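Local coordinates for thermophilic dibenzothiophene desulfurization enzyme C (Paenibacillus sp. A11-2, PDB 5XDC), which probably uses reduced FMN and molecular oxygen to oxidise the sulfur of dibenzothiophene, giving first the 5-oxide and then the 5,5-dioxide, at residues E23-F28 / A81-S86; L87-G92 / T210-V215; W122-A127 / A186-S191; G161-D166 / V196-D201; L260-G265 / R380-H385. All coordinates share one frame; numbering follows the deposited sequence.

Interaction 1 of 5, residues E23-F28 / A81-S86; sequences ELAKTF and ASADAS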
# COMPACT_ATOMS: atom_id res chain seq x y z
N GLU B 23 32.14 15.79 4.00
CA GLU B 23 32.60 17.01 3.33
C GLU B 23 32.58 16.85 1.82
O GLU B 23 32.18 17.77 1.11
CB GLU B 23 34.01 17.37 3.82
CG GLU B 23 34.55 18.67 3.22
CD GLU B 23 33.58 19.83 3.34
OE1 GLU B 23 33.16 20.38 2.29
OE2 GLU B 23 33.23 20.19 4.48
N LEU B 24 33.00 15.69 1.31
CA LEU B 24 32.89 15.44 -0.13
C LEU B 24 31.44 15.60 -0.60
O LEU B 24 31.17 16.30 -1.58
CB LEU B 24 33.40 14.04 -0.47
CG LEU B 24 34.92 13.84 -0.52
CD1 LEU B 24 35.22 12.37 -0.56
CD2 LEU B 24 35.52 14.54 -1.71
N ALA B 25 30.50 14.98 0.12
CA ALA B 25 29.09 15.05 -0.25
C ALA B 25 28.58 16.48 -0.25
O ALA B 25 27.80 16.89 -1.13
CB ALA B 25 28.28 14.18 0.71
N LYS B 26 28.98 17.27 0.75
CA LYS B 26 28.66 18.69 0.80
C LYS B 26 29.06 19.39 -0.50
O LYS B 26 28.27 20.13 -1.09
CB LYS B 26 29.38 19.31 2.00
CG LYS B 26 28.83 20.63 2.49
CD LYS B 26 29.28 20.95 3.93
CE LYS B 26 28.99 19.78 4.88
NZ LYS B 26 28.87 20.13 6.33
N THR B 27 30.29 19.17 -0.96
CA THR B 27 30.73 19.83 -2.19
C THR B 27 29.94 19.32 -3.39
O THR B 27 29.60 20.10 -4.29
CB THR B 27 32.23 19.64 -2.40
OG1 THR B 27 32.53 18.28 -2.74
CG2 THR B 27 33.02 20.02 -1.15
N PHE B 28 29.60 18.03 -3.41
CA PHE B 28 28.90 17.48 -4.56
C PHE B 28 27.49 18.06 -4.68
O PHE B 28 27.00 18.25 -5.81
CB PHE B 28 28.83 15.95 -4.47
CG PHE B 28 30.18 15.24 -4.51
CD1 PHE B 28 31.32 15.87 -5.02
CD2 PHE B 28 30.30 13.94 -4.05
CE1 PHE B 28 32.54 15.21 -5.04
CE2 PHE B 28 31.52 13.28 -4.08
CZ PHE B 28 32.64 13.91 -4.58
N ALA B 81 25.91 9.11 -1.73
CA ALA B 81 24.77 8.90 -2.61
C ALA B 81 23.65 9.90 -2.31
O ALA B 81 22.92 10.28 -3.22
CB ALA B 81 24.23 7.48 -2.47
N SER B 82 23.50 10.29 -1.03
CA SER B 82 22.46 11.24 -0.66
C SER B 82 22.68 12.60 -1.31
O SER B 82 21.71 13.34 -1.48
CB SER B 82 22.39 11.38 0.86
OG SER B 82 23.45 12.18 1.38
N ALA B 83 23.92 12.93 -1.65
CA ALA B 83 24.28 14.17 -2.32
C ALA B 83 24.26 14.05 -3.83
O ALA B 83 23.79 14.95 -4.53
CB ALA B 83 25.68 14.63 -1.88
N ASP B 84 24.79 12.94 -4.34
CA ASP B 84 24.94 12.73 -5.78
C ASP B 84 24.89 11.23 -6.00
O ASP B 84 25.84 10.53 -5.63
CB ASP B 84 26.25 13.34 -6.29
CG ASP B 84 26.43 13.20 -7.78
OD1 ASP B 84 26.09 12.12 -8.32
OD2 ASP B 84 26.94 14.16 -8.41
N ALA B 85 23.79 10.73 -6.55
CA ALA B 85 23.61 9.29 -6.65
C ALA B 85 24.60 8.65 -7.60
O ALA B 85 24.98 7.50 -7.41
CB ALA B 85 22.17 8.96 -7.08
N SER B 86 25.01 9.37 -8.66
CA SER B 86 26.00 8.82 -9.58
C SER B 86 27.35 8.67 -8.90
O SER B 86 28.03 7.64 -9.06
CB SER B 86 26.14 9.71 -10.81
OG SER B 86 25.00 9.63 -11.66

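Interaction 2 of 5, residues L87-G92 / T210-V215; sequences LGHLFG and TDSGSV. With IND (indole), chain J.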
# COMPACT_ATOMS: atom_id res chain seq x y z
N LEU B 87 27.76 9.68 -8.15
CA LEU B 87 29.02 9.58 -7.44
C LEU B 87 28.96 8.54 -6.33
O LEU B 87 29.92 7.79 -6.12
CB LEU B 87 29.43 10.95 -6.89
CG LEU B 87 29.95 11.91 -7.96
CD1 LEU B 87 30.06 13.34 -7.43
CD2 LEU B 87 31.31 11.44 -8.48
N GLY B 88 27.82 8.43 -5.63
CA GLY B 88 27.67 7.33 -4.69
C GLY B 88 27.77 5.97 -5.36
O GLY B 88 28.43 5.06 -4.85
N HIS B 89 27.12 5.82 -6.51
CA HIS B 89 27.20 4.59 -7.30
C HIS B 89 28.65 4.30 -7.72
O HIS B 89 29.14 3.19 -7.55
CB HIS B 89 26.27 4.75 -8.50
CG HIS B 89 26.43 3.73 -9.58
ND1 HIS B 89 25.36 3.03 -10.08
CD2 HIS B 89 27.50 3.38 -10.32
CE1 HIS B 89 25.77 2.25 -11.06
NE2 HIS B 89 27.07 2.43 -11.22
N LEU B 90 29.34 5.30 -8.26
CA LEU B 90 30.71 5.08 -8.70
C LEU B 90 31.59 4.66 -7.53
O LEU B 90 32.36 3.69 -7.63
CB LEU B 90 31.27 6.34 -9.36
CG LEU B 90 30.70 6.73 -10.72
CD1 LEU B 90 31.14 8.12 -11.10
CD2 LEU B 90 31.11 5.70 -11.77
N PHE B 91 31.47 5.38 -6.43
CA PHE B 91 32.21 5.08 -5.21
C PHE B 91 31.85 3.69 -4.68
O PHE B 91 32.74 2.86 -4.42
CB PHE B 91 31.89 6.20 -4.21
CG PHE B 91 32.62 6.12 -2.90
CD1 PHE B 91 33.95 6.49 -2.80
CD2 PHE B 91 31.95 5.74 -1.75
CE1 PHE B 91 34.61 6.45 -1.59
CE2 PHE B 91 32.61 5.69 -0.52
CZ PHE B 91 33.93 6.07 -0.45
N GLY B 92 30.56 3.37 -4.59
CA GLY B 92 30.15 2.05 -4.13
C GLY B 92 30.65 0.92 -5.02
O GLY B 92 31.13 -0.11 -4.54
N THR B 210 27.31 7.88 -14.25
CA THR B 210 27.98 6.65 -13.85
C THR B 210 28.74 5.99 -14.99
O THR B 210 29.36 4.94 -14.78
CB THR B 210 26.98 5.64 -13.27
OG1 THR B 210 26.01 5.26 -14.25
CG2 THR B 210 26.30 6.23 -12.02
N ASP B 211 28.71 6.56 -16.19
CA ASP B 211 29.37 5.99 -17.37
C ASP B 211 29.19 4.48 -17.47
O ASP B 211 30.15 3.70 -17.56
CB ASP B 211 30.84 6.38 -17.38
CG ASP B 211 31.07 7.68 -18.11
OD1 ASP B 211 30.88 7.70 -19.36
OD2 ASP B 211 31.41 8.65 -17.44
N SER B 212 27.92 4.07 -17.49
CA SER B 212 27.54 2.67 -17.50
C SER B 212 27.23 2.18 -18.90
O SER B 212 26.45 1.24 -19.08
CB SER B 212 26.36 2.44 -16.56
OG SER B 212 26.75 2.69 -15.22
N GLY B 213 27.85 2.79 -19.90
CA GLY B 213 27.79 2.30 -21.25
C GLY B 213 28.65 1.08 -21.50
O GLY B 213 28.96 0.32 -20.58
N SER B 214 29.06 0.89 -22.75
CA SER B 214 29.72 -0.34 -23.16
C SER B 214 31.23 -0.14 -23.28
O SER B 214 31.75 0.97 -23.35
CB SER B 214 29.14 -0.86 -24.48
OG SER B 214 29.32 0.08 -25.51
N VAL B 215 31.93 -1.27 -23.28
CA VAL B 215 33.37 -1.33 -23.51
C VAL B 215 33.59 -2.39 -24.57
O VAL B 215 33.07 -3.51 -24.46
CB VAL B 215 34.16 -1.68 -22.23
CG1 VAL B 215 35.64 -1.91 -22.56
CG2 VAL B 215 34.00 -0.58 -21.20
N1 IND J . 22.60 2.33 -13.77
C2 IND J . 23.93 2.35 -13.76
C3 IND J . 24.23 1.11 -13.86
C4 IND J . 23.21 -1.16 -14.04
C5 IND J . 21.95 -1.77 -14.09
C6 IND J . 20.77 -1.00 -14.03
C7 IND J . 20.85 0.39 -13.92
C8 IND J . 22.09 1.00 -13.88
C9 IND J . 23.28 0.21 -13.94

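Interaction 3 of 5, residues W122-A127 / A186-S191; sequences WFLGNA and AALIPS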
# COMPACT_ATOMS: atom_id res chain seq x y z
N TRP B 122 44.03 4.68 -7.31
CA TRP B 122 43.19 3.93 -8.24
C TRP B 122 41.71 4.06 -7.90
O TRP B 122 41.30 3.88 -6.75
CB TRP B 122 43.56 2.46 -8.24
CG TRP B 122 44.79 2.13 -9.01
CD1 TRP B 122 45.63 3.01 -9.66
CD2 TRP B 122 45.33 0.83 -9.22
NE1 TRP B 122 46.66 2.31 -10.25
CE2 TRP B 122 46.49 0.98 -10.00
CE3 TRP B 122 44.94 -0.45 -8.82
CZ2 TRP B 122 47.26 -0.12 -10.40
CZ3 TRP B 122 45.71 -1.54 -9.21
CH2 TRP B 122 46.86 -1.36 -9.98
N PHE B 123 40.92 4.33 -8.92
CA PHE B 123 39.46 4.31 -8.90
C PHE B 123 39.09 3.18 -9.85
O PHE B 123 39.37 3.27 -11.05
CB PHE B 123 38.92 5.67 -9.33
CG PHE B 123 37.55 6.03 -8.80
CD1 PHE B 123 36.55 5.10 -8.69
CD2 PHE B 123 37.28 7.34 -8.43
CE1 PHE B 123 35.29 5.46 -8.22
CE2 PHE B 123 36.04 7.70 -7.96
CZ PHE B 123 35.05 6.75 -7.85
N LEU B 124 38.52 2.10 -9.33
CA LEU B 124 38.30 0.88 -10.11
C LEU B 124 36.99 0.95 -10.88
O LEU B 124 35.98 1.46 -10.37
CB LEU B 124 38.28 -0.36 -9.21
CG LEU B 124 39.52 -0.63 -8.34
CD1 LEU B 124 39.27 -1.79 -7.39
CD2 LEU B 124 40.72 -0.93 -9.22
N GLY B 125 37.02 0.45 -12.12
CA GLY B 125 35.84 0.35 -12.95
C GLY B 125 35.50 -1.10 -13.28
O GLY B 125 36.27 -2.03 -13.01
N ASN B 126 34.32 -1.28 -13.89
CA ASN B 126 33.71 -2.60 -14.04
C ASN B 126 33.36 -2.83 -15.50
O ASN B 126 32.73 -1.98 -16.13
CB ASN B 126 32.46 -2.68 -13.15
CG ASN B 126 31.86 -4.04 -13.13
OD1 ASN B 126 30.93 -4.33 -13.88
ND2 ASN B 126 32.38 -4.91 -12.25
N ALA B 127 33.77 -3.99 -16.04
CA ALA B 127 33.46 -4.35 -17.43
C ALA B 127 33.50 -5.84 -17.68
O ALA B 127 34.40 -6.32 -18.35
CB ALA B 127 34.42 -3.66 -18.36
N ALA B 186 38.20 -13.89 -15.00
CA ALA B 186 38.17 -12.53 -14.50
C ALA B 186 39.60 -12.02 -14.42
O ALA B 186 40.53 -12.79 -14.19
CB ALA B 186 37.51 -12.45 -13.11
N ALA B 187 39.75 -10.72 -14.61
CA ALA B 187 41.07 -10.11 -14.59
C ALA B 187 40.93 -8.64 -14.22
O ALA B 187 39.86 -8.04 -14.33
CB ALA B 187 41.79 -10.25 -15.94
N LEU B 188 42.05 -8.06 -13.78
CA LEU B 188 42.13 -6.64 -13.45
C LEU B 188 43.19 -6.03 -14.35
O LEU B 188 44.38 -6.37 -14.21
CB LEU B 188 42.47 -6.44 -11.97
CG LEU B 188 42.37 -5.00 -11.48
CD1 LEU B 188 40.94 -4.55 -11.36
CD2 LEU B 188 43.05 -4.83 -10.14
N ILE B 189 42.78 -5.16 -15.28
CA ILE B 189 43.69 -4.71 -16.33
C ILE B 189 43.63 -3.20 -16.45
O ILE B 189 42.62 -2.56 -16.09
CB ILE B 189 43.37 -5.38 -17.69
CG1 ILE B 189 41.99 -4.95 -18.23
CG2 ILE B 189 43.45 -6.87 -17.56
CD1 ILE B 189 41.76 -5.32 -19.68
N PRO B 190 44.69 -2.58 -16.97
CA PRO B 190 44.64 -1.14 -17.27
C PRO B 190 43.57 -0.83 -18.31
O PRO B 190 43.34 -1.61 -19.24
CB PRO B 190 46.04 -0.83 -17.81
CG PRO B 190 46.89 -1.97 -17.42
CD PRO B 190 46.00 -3.17 -17.32
N SER B 191 42.91 0.32 -18.14
CA SER B 191 41.88 0.71 -19.09
C SER B 191 42.46 1.17 -20.42
O SER B 191 41.72 1.24 -21.40
CB SER B 191 40.99 1.81 -18.50
OG SER B 191 41.75 2.95 -18.15

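Interaction 4 of 5, residues G161-D166 / V196-D201; sequences GSADAD and VQVNGD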
# COMPACT_ATOMS: atom_id res chain seq x y z
N GLY B 161 31.16 2.75 -14.29
CA GLY B 161 32.40 3.38 -13.92
C GLY B 161 33.55 3.07 -14.85
O GLY B 161 34.71 3.14 -14.44
N SER B 162 33.25 2.76 -16.11
CA SER B 162 34.30 2.33 -17.03
C SER B 162 35.11 3.48 -17.59
O SER B 162 36.17 3.24 -18.18
CB SER B 162 33.69 1.52 -18.18
OG SER B 162 32.66 2.23 -18.85
N ALA B 163 34.68 4.72 -17.42
CA ALA B 163 35.43 5.87 -17.89
C ALA B 163 36.32 6.39 -16.77
O ALA B 163 35.94 6.35 -15.59
CB ALA B 163 34.50 7.00 -18.35
N ASP B 164 37.51 6.87 -17.13
CA ASP B 164 38.44 7.42 -16.14
C ASP B 164 38.80 6.39 -15.07
O ASP B 164 39.10 6.74 -13.93
CB ASP B 164 37.85 8.68 -15.50
CG ASP B 164 38.81 9.37 -14.53
OD1 ASP B 164 39.98 9.62 -14.91
OD2 ASP B 164 38.38 9.69 -13.39
N ALA B 165 38.79 5.11 -15.42
CA ALA B 165 39.10 4.03 -14.49
C ALA B 165 40.58 3.68 -14.58
O ALA B 165 41.10 3.43 -15.67
CB ALA B 165 38.27 2.79 -14.80
N ASP B 166 41.25 3.64 -13.42
CA ASP B 166 42.66 3.25 -13.43
C ASP B 166 42.85 1.78 -13.77
O ASP B 166 43.85 1.42 -14.40
CB ASP B 166 43.29 3.58 -12.08
CG ASP B 166 43.22 5.05 -11.79
OD1 ASP B 166 44.10 5.78 -12.27
OD2 ASP B 166 42.28 5.51 -11.12
N VAL B 196 41.37 -1.95 -25.84
CA VAL B 196 40.25 -1.57 -24.99
C VAL B 196 39.70 -0.23 -25.47
O VAL B 196 40.43 0.76 -25.56
CB VAL B 196 40.67 -1.47 -23.51
CG1 VAL B 196 39.50 -0.93 -22.66
CG2 VAL B 196 41.11 -2.85 -23.00
N GLN B 197 38.40 -0.20 -25.78
CA GLN B 197 37.74 1.05 -26.17
C GLN B 197 36.54 1.26 -25.26
O GLN B 197 35.58 0.48 -25.31
CB GLN B 197 37.32 1.02 -27.64
CG GLN B 197 36.59 2.29 -28.09
CD GLN B 197 37.45 3.53 -28.00
OE1 GLN B 197 38.54 3.60 -28.58
NE2 GLN B 197 36.97 4.53 -27.26
N VAL B 198 36.62 2.29 -24.43
CA VAL B 198 35.49 2.71 -23.60
C VAL B 198 34.59 3.57 -24.48
O VAL B 198 35.03 4.60 -24.99
CB VAL B 198 35.97 3.49 -22.37
CG1 VAL B 198 34.78 3.97 -21.53
CG2 VAL B 198 36.91 2.63 -21.54
N ASN B 199 33.34 3.15 -24.66
CA ASN B 199 32.55 3.74 -25.74
C ASN B 199 31.78 5.00 -25.37
O ASN B 199 31.38 5.74 -26.27
CB ASN B 199 31.58 2.70 -26.29
CG ASN B 199 32.29 1.60 -27.04
OD1 ASN B 199 33.21 1.86 -27.82
ND2 ASN B 199 31.89 0.36 -26.78
N GLY B 200 31.57 5.29 -24.09
CA GLY B 200 30.89 6.53 -23.73
C GLY B 200 29.43 6.62 -24.15
O GLY B 200 28.88 7.72 -24.21
N ASP B 201 28.77 5.49 -24.38
CA ASP B 201 27.40 5.44 -24.90
C ASP B 201 26.40 5.25 -23.75
O ASP B 201 25.72 4.23 -23.64
CB ASP B 201 27.28 4.30 -25.91
CG ASP B 201 27.80 2.97 -25.35
OD1 ASP B 201 28.75 3.00 -24.55
OD2 ASP B 201 27.27 1.90 -25.71
O HOH W 1 31.31 3.26 -21.87

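Interaction 5 of 5, residues L260-G265 / R380-H385; sequences LGIARG and RDARTH. With IND (indole), chain J.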
# COMPACT_ATOMS: atom_id res chain seq x y z
N LEU B 260 19.09 3.71 0.28
CA LEU B 260 18.87 4.43 1.54
C LEU B 260 19.44 5.85 1.48
O LEU B 260 18.85 6.79 2.01
CB LEU B 260 19.48 3.66 2.70
CG LEU B 260 18.89 2.29 2.95
CD1 LEU B 260 19.70 1.56 4.02
CD2 LEU B 260 17.44 2.40 3.40
N GLY B 261 20.59 6.03 0.83
CA GLY B 261 21.14 7.37 0.70
C GLY B 261 20.28 8.28 -0.15
O GLY B 261 20.03 9.44 0.22
N ILE B 262 19.80 7.78 -1.28
CA ILE B 262 18.91 8.58 -2.12
C ILE B 262 17.66 8.95 -1.34
O ILE B 262 17.20 10.10 -1.38
CB ILE B 262 18.56 7.82 -3.42
CG1 ILE B 262 19.79 7.67 -4.30
CG2 ILE B 262 17.44 8.54 -4.17
CD1 ILE B 262 19.60 6.69 -5.43
N ALA B 263 17.10 7.99 -0.59
CA ALA B 263 15.90 8.23 0.20
C ALA B 263 16.12 9.33 1.22
O ALA B 263 15.27 10.21 1.40
CB ALA B 263 15.45 6.94 0.88
N ARG B 264 17.24 9.28 1.94
CA ARG B 264 17.53 10.30 2.94
C ARG B 264 17.75 11.66 2.29
O ARG B 264 17.21 12.67 2.75
CB ARG B 264 18.74 9.90 3.79
CG ARG B 264 19.15 10.98 4.79
CD ARG B 264 20.03 10.44 5.92
NE ARG B 264 19.27 9.64 6.89
CZ ARG B 264 18.55 10.13 7.90
NH1 ARG B 264 18.48 11.45 8.09
NH2 ARG B 264 17.90 9.31 8.72
N GLY B 265 18.49 11.70 1.18
CA GLY B 265 18.69 12.97 0.50
C GLY B 265 17.40 13.57 -0.01
O GLY B 265 17.18 14.78 0.10
N ARG B 380 14.39 9.71 -10.43
CA ARG B 380 15.04 9.20 -11.64
C ARG B 380 16.23 8.30 -11.29
O ARG B 380 16.39 7.22 -11.87
CB ARG B 380 15.49 10.35 -12.53
CG ARG B 380 14.35 11.05 -13.25
CD ARG B 380 14.86 11.99 -14.31
NE ARG B 380 15.37 13.24 -13.76
CZ ARG B 380 16.66 13.57 -13.65
NH1 ARG B 380 17.61 12.73 -14.02
NH2 ARG B 380 17.00 14.73 -13.14
N ASP B 381 17.05 8.72 -10.34
CA ASP B 381 18.22 7.93 -9.95
C ASP B 381 17.80 6.60 -9.34
O ASP B 381 18.28 5.54 -9.73
CB ASP B 381 19.06 8.73 -8.97
CG ASP B 381 19.78 9.89 -9.62
OD1 ASP B 381 19.99 9.87 -10.86
OD2 ASP B 381 20.14 10.84 -8.89
N ALA B 382 16.88 6.65 -8.38
CA ALA B 382 16.42 5.44 -7.73
C ALA B 382 15.67 4.54 -8.70
O ALA B 382 15.89 3.33 -8.71
CB ALA B 382 15.52 5.79 -6.55
N ARG B 383 14.77 5.12 -9.51
CA ARG B 383 13.98 4.29 -10.42
C ARG B 383 14.88 3.56 -11.41
O ARG B 383 14.60 2.42 -11.79
CB ARG B 383 12.96 5.16 -11.17
CG ARG B 383 12.08 4.42 -12.19
CD ARG B 383 11.12 3.45 -11.55
NE ARG B 383 11.81 2.29 -10.99
CZ ARG B 383 11.22 1.32 -10.31
NH1 ARG B 383 9.91 1.31 -10.14
NH2 ARG B 383 11.95 0.33 -9.79
N THR B 384 15.98 4.20 -11.83
CA THR B 384 16.93 3.57 -12.74
C THR B 384 17.66 2.41 -12.06
O THR B 384 17.62 1.27 -12.54
CB THR B 384 17.93 4.62 -13.26
OG1 THR B 384 17.23 5.62 -14.01
CG2 THR B 384 18.98 4.00 -14.18
N HIS B 385 18.35 2.67 -10.95
CA HIS B 385 19.23 1.63 -10.47
C HIS B 385 18.50 0.49 -9.76
O HIS B 385 19.00 -0.63 -9.76
CB HIS B 385 20.31 2.17 -9.54
CG HIS B 385 21.41 1.19 -9.36
ND1 HIS B 385 21.45 0.32 -8.30
CD2 HIS B 385 22.42 0.83 -10.19
CE1 HIS B 385 22.49 -0.49 -8.44
NE2 HIS B 385 23.09 -0.21 -9.58
N1 IND J . 22.60 2.33 -13.77
C2 IND J . 23.93 2.35 -13.76
C3 IND J . 24.23 1.11 -13.86
C4 IND J . 23.21 -1.16 -14.04
C5 IND J . 21.95 -1.77 -14.09
C6 IND J . 20.77 -1.00 -14.03
C7 IND J . 20.85 0.39 -13.92
C8 IND J . 22.09 1.00 -13.88
C9 IND J . 23.28 0.21 -13.94

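Interaction 1 of 5, residues E23-F28 / A81-S86
Ala83 meets Ala25 where helix 16-38 passes the junction between helix 70-83 and helix 85-104, a worked example of how small residues let backbones draw together. The two CA atoms lie 5.3 Å apart, a distance that bulky side chains in between would not permit. The methyl of Ala83 points at the neighbouring helix and beds down on two surfaces at once: its CB lies 3.2 Å from the carbonyl oxygen of Ala25 and 3.7 Å from Ala25 CB. Phe28 adds its methylene, with CB 4.3 Å from Ala83 CB, while its ring turns off toward Glu45 and Ile49 of helix 43-52. With CG beside the backbone N (chi1 -63°), that ring also lays one face over Leu24 O, an oxygen that already accepts from Phe28 N and, at 2.7 Å, from Thr27 OG1.

Asp84 follows, and here the contact is methylene to methylene: Asp84 CB approaches Phe28 CB to 4.1 Å. The carboxylate has its partners beyond this contact. OD1 accepts from Leu87 N, making Asp84 the N-cap of helix 85-104, and OD2 forms a salt bridge with Arg35, further along helix 16-38.

The direct contact is thus made by methyl and methylene carbons and one backbone carbonyl oxygen, while at its margin the carboxylate turns its oxygens to Arg35 and Leu87 N. A carboxylate held between an arginine and the start of a helix is likely to remain ionised, so the buried aspartate can tie helix 16-38 to the N-terminus of helix 85-104.

Interaction 2 of 5, residues L87-G92 / T210-V215
The indole pocket takes part of its wall from His89, on helix 85-104, and from Thr210 and Ser212, in the loop leading to strand 215-217. The central contact is a CH-pi interaction: Thr210 CG2 stands over one face of the His89 imidazole, 3.6 Å from the ring centroid and only 18° off the normal. The ring reaches this place because CG runs anti to the backbone N (chi1 167°), and the two side chains cross at about a right angle. Next along the helix, Leu90 sets CD2 3.6 Å from Thr210 O, so the threonine is touched on its methyl and on its backbone.

Both segments also reach the ligand. His89 CE1 comes within 3.3 Å of indole C2, and Ser212 OG within 3.2 Å of the same carbon. The hydroxyls Ser212 OG and Thr210 OG1 lie 2.8 Å apart, with Ser160 OG and Met207 O as their respective further partners. Stacking on Tyr93 holds the imidazole from outside the contact. With an alanine in place of His89, Thr210 CG2 would probably lose the aromatic face it rests on, and a gap would open beside C2 and C3 of the indole. Such a meeting of an N-terminal-domain helix with a beta-domain loop forms one side of the cleft that the C-terminal helices complete in the acyl-CoA dehydrogenase fold.

Interaction 3 of 5, residues W122-A127 / A186-S191
Leu188 reaches Trp122 and Leu124 in a wholly apolar contact made across a beta sheet, over the strand that lies between them. Strand 167-174 pairs with strand 124-127 on one flank and with strand 184-190 on the other, and the 9.1 Å between the CA atoms of Leu124 and Leu188 reflects this intervening strand. Each methyl of Leu188 has its own partner: CD1 lies 4.2 Å from Leu124 CD2, and CD2 lies 4.3 Å from Trp122 CZ3, meeting the Trp122 ring obliquely. A trans first torsion (chi1 -172°) extends the leucine and carries its fork over the middle strand, where Arg167 touches all three side chains.

This is the beta domain of the acyl-CoA dehydrogenase fold, whose sheet is overlaid here by helices of the N-terminal domain. Phe98 and Val101 of helix 85-104 pack on Leu124 and Leu188 respectively, Trp113 of helix 107-119 also touches Leu188, and NE1 of Trp122 is hydrogen-bonded to Glu120 OE1. Two residues beyond Leu124, Asn126 belongs to the FMN site of this protein; its amide is held by Asn97 through ND2 and by Ser129 N through OD1.

Interaction 4 of 5, residues G161-D166 / V196-D201
Val198 carries this contact almost alone, pressing from strand 196-198 against Ser162 and Ala163 in the loop that precedes strand 167-174. Its CB points at the loop, and the side chain forks there into two methyls. CG1, on the far side of CB from the backbone N (chi1 178°), touches several groups: it lies 3.7 Å from Ser162 O, 3.8 Å from Ser162 OG and 4.4 Å from Ala163 CB. CG2 takes the other branch and comes to 3.5 Å from Ser162 O, so that one carbonyl oxygen is in touch with both tips of the valine.

Cys159 O and Asp211 O both lie within hydrogen-bonding reach of Ser162 OG, whose one proton they must share or take in turn. A water also spans the two segments, accepting from Gly200 N at 3.0 Å and giving only a weak bond to Ser162 OG at 3.5 Å. On the strand itself, Gln197 folds back so that NE2 donates to Val198 O at 3.0 Å, arriving well above the carbonyl plane and with a bent N-H...O angle of 146°.

Backbone hydrogen bonds to Thr216 and Ser214 hold the strand, and Val198 bridges from it to the loop. Strand 196-198 is an outer strand, within this chain, of a small antiparallel sheet, next to strand 215-217 with 155-156 beyond. This belongs to the middle, beta-rich domain of the acyl-CoA dehydrogenase fold, and the loop Val198 touches runs on directly from Ser160 of the FMN site.

Interaction 5 of 5, residues L260-G265 / R380-H385
Within segment 260-265 only Ile262 touches segment 380-385, meeting Asp381 and Ala382, so the contact hangs on one branched side chain. Both helices, 247-276 and 376-385, belong to the C-terminal helical domain of the acyl-CoA dehydrogenase fold. The longer branch of the isoleucine ends with CD1 4.0 Å from Ala382 N and 4.1 Å from Asp381 CB; the shorter branch sets CG2 4.1 Å from Ala382 CB. Val352 of helix 331-363 touches Ile262 and Ala382 alike, and Asp381 OD1 is hydrogen-bonded to Met207 N.

Thr384 turns its two branches to different tasks. OG1, anti to the carbonyl carbon (chi1 -62°), donates to Arg380 O at 2.8 Å, while the threonine's own backbone N reaches that oxygen from the opposite face of the carbonyl plane. CG2 lies 4.0 Å from indole N1. A glycine in place of Thr384 would probably strip Arg380 O of its side-chain donor and open a gap beside the ligand, besides removing a contact with Ala368 of the second subunit. His385 is steadied by Tyr93 OH at NE2 and Tyr259 OH at ND1; indole N1 lies at its ring edge, and its CD2 stands 3.7 Å from indole C8.

Overall arrangement
Interaction 2 lies nearest the middle, about 8 Å from the chain's centre, and touches all four others. Interaction 1 closes before it opens and shares helix 85-104 with it, their centres about 14 Å apart. Interactions 3 and 4, centres about 10 Å apart, join in the beta domain through hydrogen bonds of Ser191 OG to Ala165 O and Phe123 N to Asp166 OD2; their segments alternate along the chain, nested in the loop that interaction 2 closes. Interaction 5 comes after all the others, across the chain's centre from interaction 3 (centres about 26 Å apart), and meets interaction 2 at the indole. N-terminal helices, beta domain and C-terminal helices thus converge on one ligand pocket.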